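Local coordinates for histone-lysine N-methyltransferase family member SUVH9 (PDB 4NJ5), which acts in gene silencing, apparently lacking methyltransferase activity, and may bind methylated DNA and recruit RNA polymerase V to chromatin in RNA-directed DNA methylation, at residues Val264-Asp269 against Leu363-Ser368; Trp373-Leu378 against Arg455-Tyr460. All blocks are in the same frame, centred on the assembly; numbering follows the deposited sequence.

Contact 1 of 2, residues Val264-Asp269 against Leu363-Ser368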
loop_
_atom_site.group_PDB
_atom_site.type_symbol
_atom_site.label_atom_id
_atom_site.label_comp_id
_atom_site.label_asym_id
_atom_site.label_seq_id
_atom_site.Cartn_x
_atom_site.Cartn_y
_atom_site.Cartn_z
ATOM N N VAL A 264 -17.836 -9.350 -0.844
ATOM C CA VAL A 264 -17.461 -8.396 -1.882
ATOM C C VAL A 264 -18.586 -7.394 -2.103
ATOM O O VAL A 264 -19.646 -7.744 -2.616
ATOM C CB VAL A 264 -17.134 -9.088 -3.218
ATOM C CG1 VAL A 264 -16.691 -8.057 -4.251
ATOM C CG2 VAL A 264 -16.054 -10.138 -3.019
ATOM N N TYR A 265 -18.348 -6.147 -1.714
ATOM C CA TYR A 265 -19.389 -5.126 -1.762
ATOM C C TYR A 265 -19.750 -4.727 -3.186
ATOM O O TYR A 265 -18.908 -4.750 -4.082
ATOM C CB TYR A 265 -18.955 -3.867 -1.013
ATOM C CG TYR A 265 -18.937 -3.969 0.495
ATOM C CD1 TYR A 265 -19.081 -5.190 1.146
ATOM C CD2 TYR A 265 -18.782 -2.830 1.268
ATOM C CE1 TYR A 265 -19.063 -5.263 2.530
ATOM C CE2 TYR A 265 -18.765 -2.891 2.640
ATOM C CZ TYR A 265 -18.902 -4.105 3.270
ATOM O OH TYR A 265 -18.881 -4.147 4.643
ATOM N N LEU A 266 -21.007 -4.346 -3.381
ATOM C CA LEU A 266 -21.455 -3.784 -4.647
ATOM C C LEU A 266 -22.192 -2.479 -4.379
ATOM O O LEU A 266 -23.253 -2.474 -3.757
ATOM C CB LEU A 266 -22.370 -4.759 -5.385
ATOM C CG LEU A 266 -22.922 -4.200 -6.697
ATOM C CD1 LEU A 266 -21.787 -3.958 -7.678
ATOM C CD2 LEU A 266 -23.971 -5.120 -7.293
ATOM N N PHE A 267 -21.626 -1.376 -4.852
ATOM C CA PHE A 267 -22.135 -0.052 -4.520
ATOM C C PHE A 267 -22.459 0.758 -5.767
ATOM O O PHE A 267 -21.708 0.742 -6.737
ATOM C CB PHE A 267 -21.111 0.695 -3.670
ATOM C CG PHE A 267 -21.585 2.032 -3.191
ATOM C CD1 PHE A 267 -22.467 2.124 -2.126
ATOM C CD2 PHE A 267 -21.144 3.199 -3.796
ATOM C CE1 PHE A 267 -22.906 3.354 -1.677
ATOM C CE2 PHE A 267 -21.577 4.432 -3.351
ATOM C CZ PHE A 267 -22.461 4.510 -2.290
ATOM N N ASN A 268 -23.579 1.470 -5.731
ATOM C CA ASN A 268 -23.999 2.293 -6.860
ATOM C C ASN A 268 -24.844 3.474 -6.399
ATOM O O ASN A 268 -26.041 3.334 -6.148
ATOM C CB ASN A 268 -24.760 1.444 -7.884
ATOM C CG ASN A 268 -25.216 2.242 -9.098
ATOM O OD1 ASN A 268 -24.833 3.397 -9.284
ATOM N ND2 ASN A 268 -26.037 1.618 -9.937
ATOM N N ASP A 269 -24.205 4.636 -6.285
ATOM C CA ASP A 269 -24.883 5.859 -5.865
ATOM C C ASP A 269 -25.114 6.788 -7.049
ATOM O O ASP A 269 -25.343 7.983 -6.875
ATOM C CB ASP A 269 -24.078 6.579 -4.779
ATOM C CG ASP A 269 -22.737 7.092 -5.281
ATOM O OD1 ASP A 269 -22.274 6.640 -6.351
ATOM O OD2 ASP A 269 -22.134 7.944 -4.596
ATOM N N LEU A 363 -13.197 -5.896 -0.473
ATOM C CA LEU A 363 -13.210 -5.051 -1.658
ATOM C C LEU A 363 -14.614 -4.579 -2.013
ATOM O O LEU A 363 -15.617 -5.124 -1.539
ATOM C CB LEU A 363 -12.610 -5.795 -2.850
ATOM C CG LEU A 363 -11.228 -6.413 -2.653
ATOM C CD1 LEU A 363 -10.829 -7.204 -3.891
ATOM C CD2 LEU A 363 -10.208 -5.333 -2.344
ATOM N N GLU A 364 -14.668 -3.569 -2.873
ATOM C CA GLU A 364 -15.918 -2.948 -3.268
ATOM C C GLU A 364 -15.923 -2.660 -4.762
ATOM O O GLU A 364 -15.021 -2.003 -5.287
ATOM C CB GLU A 364 -16.133 -1.661 -2.470
ATOM C CG GLU A 364 -17.305 -0.814 -2.925
ATOM C CD GLU A 364 -17.647 0.274 -1.919
ATOM O OE1 GLU A 364 -18.194 -0.060 -0.843
ATOM O OE2 GLU A 364 -17.364 1.459 -2.201
ATOM N N VAL A 365 -16.934 -3.188 -5.440
ATOM C CA VAL A 365 -17.173 -2.912 -6.846
ATOM C C VAL A 365 -18.189 -1.785 -6.898
ATOM O O VAL A 365 -19.322 -1.947 -6.456
ATOM C CB VAL A 365 -17.738 -4.148 -7.564
ATOM C CG1 VAL A 365 -18.059 -3.828 -9.019
ATOM C CG2 VAL A 365 -16.756 -5.302 -7.471
ATOM N N PHE A 366 -17.781 -0.636 -7.414
ATOM C CA PHE A 366 -18.629 0.540 -7.364
ATOM C C PHE A 366 -18.893 1.103 -8.752
ATOM O O PHE A 366 -18.044 1.027 -9.641
ATOM C CB PHE A 366 -18.005 1.612 -6.469
ATOM C CG PHE A 366 -16.732 2.181 -7.013
ATOM C CD1 PHE A 366 -15.529 1.518 -6.833
ATOM C CD2 PHE A 366 -16.738 3.379 -7.708
ATOM C CE1 PHE A 366 -14.354 2.037 -7.336
ATOM C CE2 PHE A 366 -15.567 3.906 -8.214
ATOM C CZ PHE A 366 -14.372 3.233 -8.028
ATOM N N ARG A 367 -20.083 1.660 -8.929
ATOM C CA ARG A 367 -20.461 2.278 -10.185
ATOM C C ARG A 367 -19.656 3.558 -10.363
ATOM O O ARG A 367 -19.360 4.258 -9.392
ATOM C CB ARG A 367 -21.960 2.576 -10.189
ATOM C CG ARG A 367 -22.488 3.190 -11.475
ATOM C CD ARG A 367 -22.742 2.144 -12.546
ATOM N NE ARG A 367 -23.514 2.700 -13.653
ATOM C CZ ARG A 367 -22.980 3.217 -14.755
ATOM N NH1 ARG A 367 -21.664 3.241 -14.911
ATOM N NH2 ARG A 367 -23.767 3.708 -15.707
ATOM N N SER A 368 -19.288 3.839 -11.606
ATOM C CA SER A 368 -18.527 5.028 -11.954
ATOM C C SER A 368 -18.974 5.479 -13.336
ATOM O O SER A 368 -19.645 4.730 -14.045
ATOM C CB SER A 368 -17.024 4.718 -11.945
ATOM O OG SER A 368 -16.331 5.442 -12.954
HETATM O O HOH W 1 -20.559 4.466 -7.199
#
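Tyr265 and Glu364 face each other across the parallel strands 264-267 and 363-367, on the side of the sheet that also carries Phe267 and Phe366. The tyrosine CG lies anti to its own carbonyl carbon (chi1 -73°), and the CD2 edge of the ring meets Glu364 OE1 in the ring plane at 3.5 Å. Ring and carboxylate are nearly coplanar, 26° apart, an approach that would let the weakly positive ring edge interact favourably with the carboxylate oxygen. Glu364 runs out extended, its CD resting 3.9 Å from Phe267 CB. Beyond the two strands, OE1 is hydrogen-bonded to Tyr250 and OE2 forms salt bridges with Arg246 and Arg376.

The other face is apolar: the aliphatic Leu266, Val365 and Val264, with Trp373 against the first two. In Leu266 chi1 (178°) sets CG anti to the backbone N, and the turn at chi2 then brings CD1 to 4.0 Å from Val365 CG1. The valine's second branch, CG2, meets Val264 CG1 at 4.2 Å. Branching at CB suits both valines to extended backbone.

Asn268 and Arg367 lie side by side where the pairing ends. OD1 of the amide sits 3.1 Å from Arg367 CB, against the arginine's aliphatic root. An amide fits here because its two ends serve different partners: OD1 is hydrogen-bonded to Ile270 N, and ND2 to Asp273 O and Asp271 OD1. Asp271 also forms a salt bridge with Arg367 NH2.

Four backbone bonds join the strands, Tyr265 N to Leu363 O and Phe267 N to Val365 O (both 2.9 Å), with Val365 N and Arg367 N donating to Tyr265 O and Phe267 O.

Chemically, the pairing places the buried Glu364 carboxylate between the Tyr265 ring edge and Phe267 CB, where nearby arginine charge would be expected to favour the ionised form.

Contact 2 of 2, residues Trp373-Leu378 against Arg455-Tyr460; sequences WGVRSL and RNVACY
Val375 pushes both of its methyl groups into the short 3-10 turn 457-460. In the apolar packing its two branches divide the work. CG1, anti to the backbone N (chi1 179°), touches Val457 CG2 at 3.9 Å, the two valine side chains crossing at about a right angle. CG2 lies over the backbone of the turn, 3.5 Å from Tyr460 C, 3.6 Å from Tyr460 CB and also near Val457 O. A compact, branched residue fits such a spot, since it reaches two neighbours without a long chain. A looser apolar contact joins Trp373 CB to Tyr460 CD1 at 4.4 Å.

The polar side of the contact is sparse. Trp373 O and Tyr460 O stand 3.2 Å apart; both are acceptors, so they do not bond, and Thr371 OG1 offers Trp373 O only a weak hydrogen bond. Gly374, lacking a side chain, brings its CA to 3.7 Å from Tyr460 O.

Within the turn, Tyr460 N donates to Val457 O at 2.9 Å, the three-residue spacing of a 3-10 helix, which fixes the tyrosine backbone beside Val375. Arg455 brings NH1 over one face of the Tyr460 ring, 3.2 Å above its plane and toward the rim, while making a cation-pi contact with Tyr279. Asn456, just ahead of the turn, is hydrogen-bonded through its amide to Glu389 O and Ala391 N.

The two pieces belong to the SET fold. Trp373-Gly374-Val375-Arg376 corresponds by sequence to the Gly-Trp-Gly motif strand, which in active SET enzymes contributes to the cofactor site, and the turn runs into what is probably the counterpart of their Asn-His motif. Here the protein reportedly binds no S-adenosylmethionine, yet strand and turn still lie within a SET domain, as the sequence indicates.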
loop_
_atom_site.group_PDB
_atom_site.type_symbol
_atom_site.label_atom_id
_atom_site.label_comp_id
_atom_site.label_asym_id
_atom_site.label_seq_id
_atom_site.Cartn_x
_atom_site.Cartn_y
_atom_site.Cartn_z
ATOM N N TRP A 373 -17.574 0.171 -14.237
ATOM C CA TRP A 373 -17.506 -0.215 -12.836
ATOM C C TRP A 373 -16.040 -0.225 -12.427
ATOM O O TRP A 373 -15.158 -0.434 -13.260
ATOM C CB TRP A 373 -18.145 -1.591 -12.609
ATOM C CG TRP A 373 -19.635 -1.610 -12.816
ATOM C CD1 TRP A 373 -20.297 -1.814 -13.992
ATOM C CD2 TRP A 373 -20.644 -1.418 -11.816
ATOM N NE1 TRP A 373 -21.655 -1.757 -13.788
ATOM C CE2 TRP A 373 -21.894 -1.516 -12.461
ATOM C CE3 TRP A 373 -20.612 -1.176 -10.440
ATOM C CZ2 TRP A 373 -23.101 -1.377 -11.775
ATOM C CZ3 TRP A 373 -21.812 -1.034 -9.763
ATOM C CH2 TRP A 373 -23.038 -1.137 -10.430
ATOM N N GLY A 374 -15.781 0.020 -11.149
ATOM C CA GLY A 374 -14.423 0.058 -10.640
ATOM C C GLY A 374 -14.307 -0.734 -9.357
ATOM O O GLY A 374 -15.307 -1.135 -8.774
ATOM N N VAL A 375 -13.079 -0.970 -8.919
ATOM C CA VAL A 375 -12.846 -1.723 -7.699
ATOM C C VAL A 375 -11.945 -0.930 -6.764
ATOM O O VAL A 375 -10.928 -0.383 -7.187
ATOM C CB VAL A 375 -12.184 -3.077 -7.997
ATOM C CG1 VAL A 375 -11.921 -3.836 -6.707
ATOM C CG2 VAL A 375 -13.047 -3.896 -8.950
ATOM N N ARG A 376 -12.330 -0.864 -5.494
ATOM C CA ARG A 376 -11.515 -0.219 -4.476
ATOM C C ARG A 376 -11.448 -1.127 -3.254
ATOM O O ARG A 376 -12.274 -2.022 -3.101
ATOM C CB ARG A 376 -12.115 1.133 -4.093
ATOM C CG ARG A 376 -13.591 1.053 -3.730
ATOM C CD ARG A 376 -14.067 2.299 -2.996
ATOM N NE ARG A 376 -14.361 3.417 -3.887
ATOM C CZ ARG A 376 -15.588 3.800 -4.230
ATOM N NH1 ARG A 376 -16.645 3.153 -3.763
ATOM N NH2 ARG A 376 -15.758 4.837 -5.039
ATOM N N SER A 377 -10.470 -0.901 -2.383
ATOM C CA SER A 377 -10.322 -1.711 -1.180
ATOM C C SER A 377 -10.714 -0.943 0.077
ATOM O O SER A 377 -10.364 0.226 0.225
ATOM C CB SER A 377 -8.881 -2.199 -1.047
ATOM O OG SER A 377 -8.670 -2.818 0.210
ATOM N N LEU A 378 -11.433 -1.600 0.986
ATOM C CA LEU A 378 -11.732 -0.997 2.285
ATOM C C LEU A 378 -10.515 -1.096 3.192
ATOM O O LEU A 378 -10.371 -0.334 4.150
ATOM C CB LEU A 378 -12.929 -1.666 2.967
ATOM C CG LEU A 378 -14.235 -1.886 2.198
ATOM C CD1 LEU A 378 -15.363 -2.226 3.159
ATOM C CD2 LEU A 378 -14.615 -0.692 1.349
ATOM N N ARG A 455 -16.893 -14.765 -13.552
ATOM C CA ARG A 455 -15.807 -13.860 -13.197
ATOM C C ARG A 455 -15.849 -13.548 -11.707
ATOM O O ARG A 455 -16.871 -13.758 -11.050
ATOM C CB ARG A 455 -15.955 -12.553 -13.971
ATOM C CG ARG A 455 -17.362 -11.983 -13.896
ATOM C CD ARG A 455 -17.382 -10.495 -14.138
ATOM N NE ARG A 455 -17.049 -10.142 -15.514
ATOM C CZ ARG A 455 -16.705 -8.918 -15.897
ATOM N NH1 ARG A 455 -16.634 -7.940 -15.003
ATOM N NH2 ARG A 455 -16.419 -8.672 -17.167
ATOM N N ASN A 456 -14.737 -13.041 -11.181
ATOM C CA ASN A 456 -14.666 -12.586 -9.796
ATOM C C ASN A 456 -14.531 -11.066 -9.730
ATOM O O ASN A 456 -14.643 -10.380 -10.748
ATOM C CB ASN A 456 -13.484 -13.231 -9.076
ATOM C CG ASN A 456 -12.142 -12.676 -9.537
ATOM O OD1 ASN A 456 -11.975 -12.295 -10.697
ATOM N ND2 ASN A 456 -11.178 -12.632 -8.624
ATOM N N VAL A 457 -14.271 -10.554 -8.530
ATOM C CA VAL A 457 -14.171 -9.116 -8.292
ATOM C C VAL A 457 -13.126 -8.453 -9.196
ATOM O O VAL A 457 -13.359 -7.370 -9.745
ATOM C CB VAL A 457 -13.871 -8.816 -6.794
ATOM C CG1 VAL A 457 -12.630 -9.576 -6.319
ATOM C CG2 VAL A 457 -13.727 -7.319 -6.549
ATOM N N ALA A 458 -12.000 -9.138 -9.377
ATOM C CA ALA A 458 -10.856 -8.606 -10.115
ATOM C C ALA A 458 -11.182 -8.231 -11.559
ATOM O O ALA A 458 -10.476 -7.433 -12.172
ATOM C CB ALA A 458 -9.700 -9.597 -10.076
ATOM N N CYS A 459 -12.249 -8.810 -12.100
ATOM C CA CYS A 459 -12.609 -8.568 -13.488
ATOM C C CYS A 459 -13.313 -7.231 -13.669
ATOM O O CYS A 459 -13.578 -6.808 -14.793
ATOM C CB CYS A 459 -13.463 -9.714 -14.029
ATOM S SG CYS A 459 -12.574 -11.289 -14.113
ATOM N N TYR A 460 -13.605 -6.563 -12.558
ATOM C CA TYR A 460 -14.194 -5.233 -12.627
ATOM C C TYR A 460 -13.115 -4.152 -12.478
ATOM O O TYR A 460 -13.409 -2.955 -12.515
ATOM C CB TYR A 460 -15.293 -5.073 -11.571
ATOM C CG TYR A 460 -16.388 -6.118 -11.660
ATOM C CD1 TYR A 460 -17.487 -5.933 -12.487
ATOM C CD2 TYR A 460 -16.320 -7.290 -10.914
ATOM C CE1 TYR A 460 -18.490 -6.889 -12.572
ATOM C CE2 TYR A 460 -17.319 -8.252 -10.991
ATOM C CZ TYR A 460 -18.400 -8.043 -11.820
ATOM O OH TYR A 460 -19.394 -8.993 -11.900
#

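How the contacts relate
Contacts 1 and 2 have centres 8 Å apart; contact 1 and strand 373-377 of contact 2 belong to one mixed sheet, in which strand 363-367 lies between 264-267 and 373-377. Antiparallel pairing continues the sheet toward contact 2, with a probable hydrogen bond of 2.9 Å from Phe366 N to Gly374 O. Side chains take part too: the Trp373 ring carbon CE3 packs 3.3 Å from the backbone Arg367 N, and Arg376 makes a cation-pi contact with Phe366. Val457 also touches Val264, Leu363 and Val365, so the turn packs against residues of both contacts. Contact 1 links the pre-SET and SET regions, contact 2 lies within the SET domain, and both are away from the triangular zinc cluster.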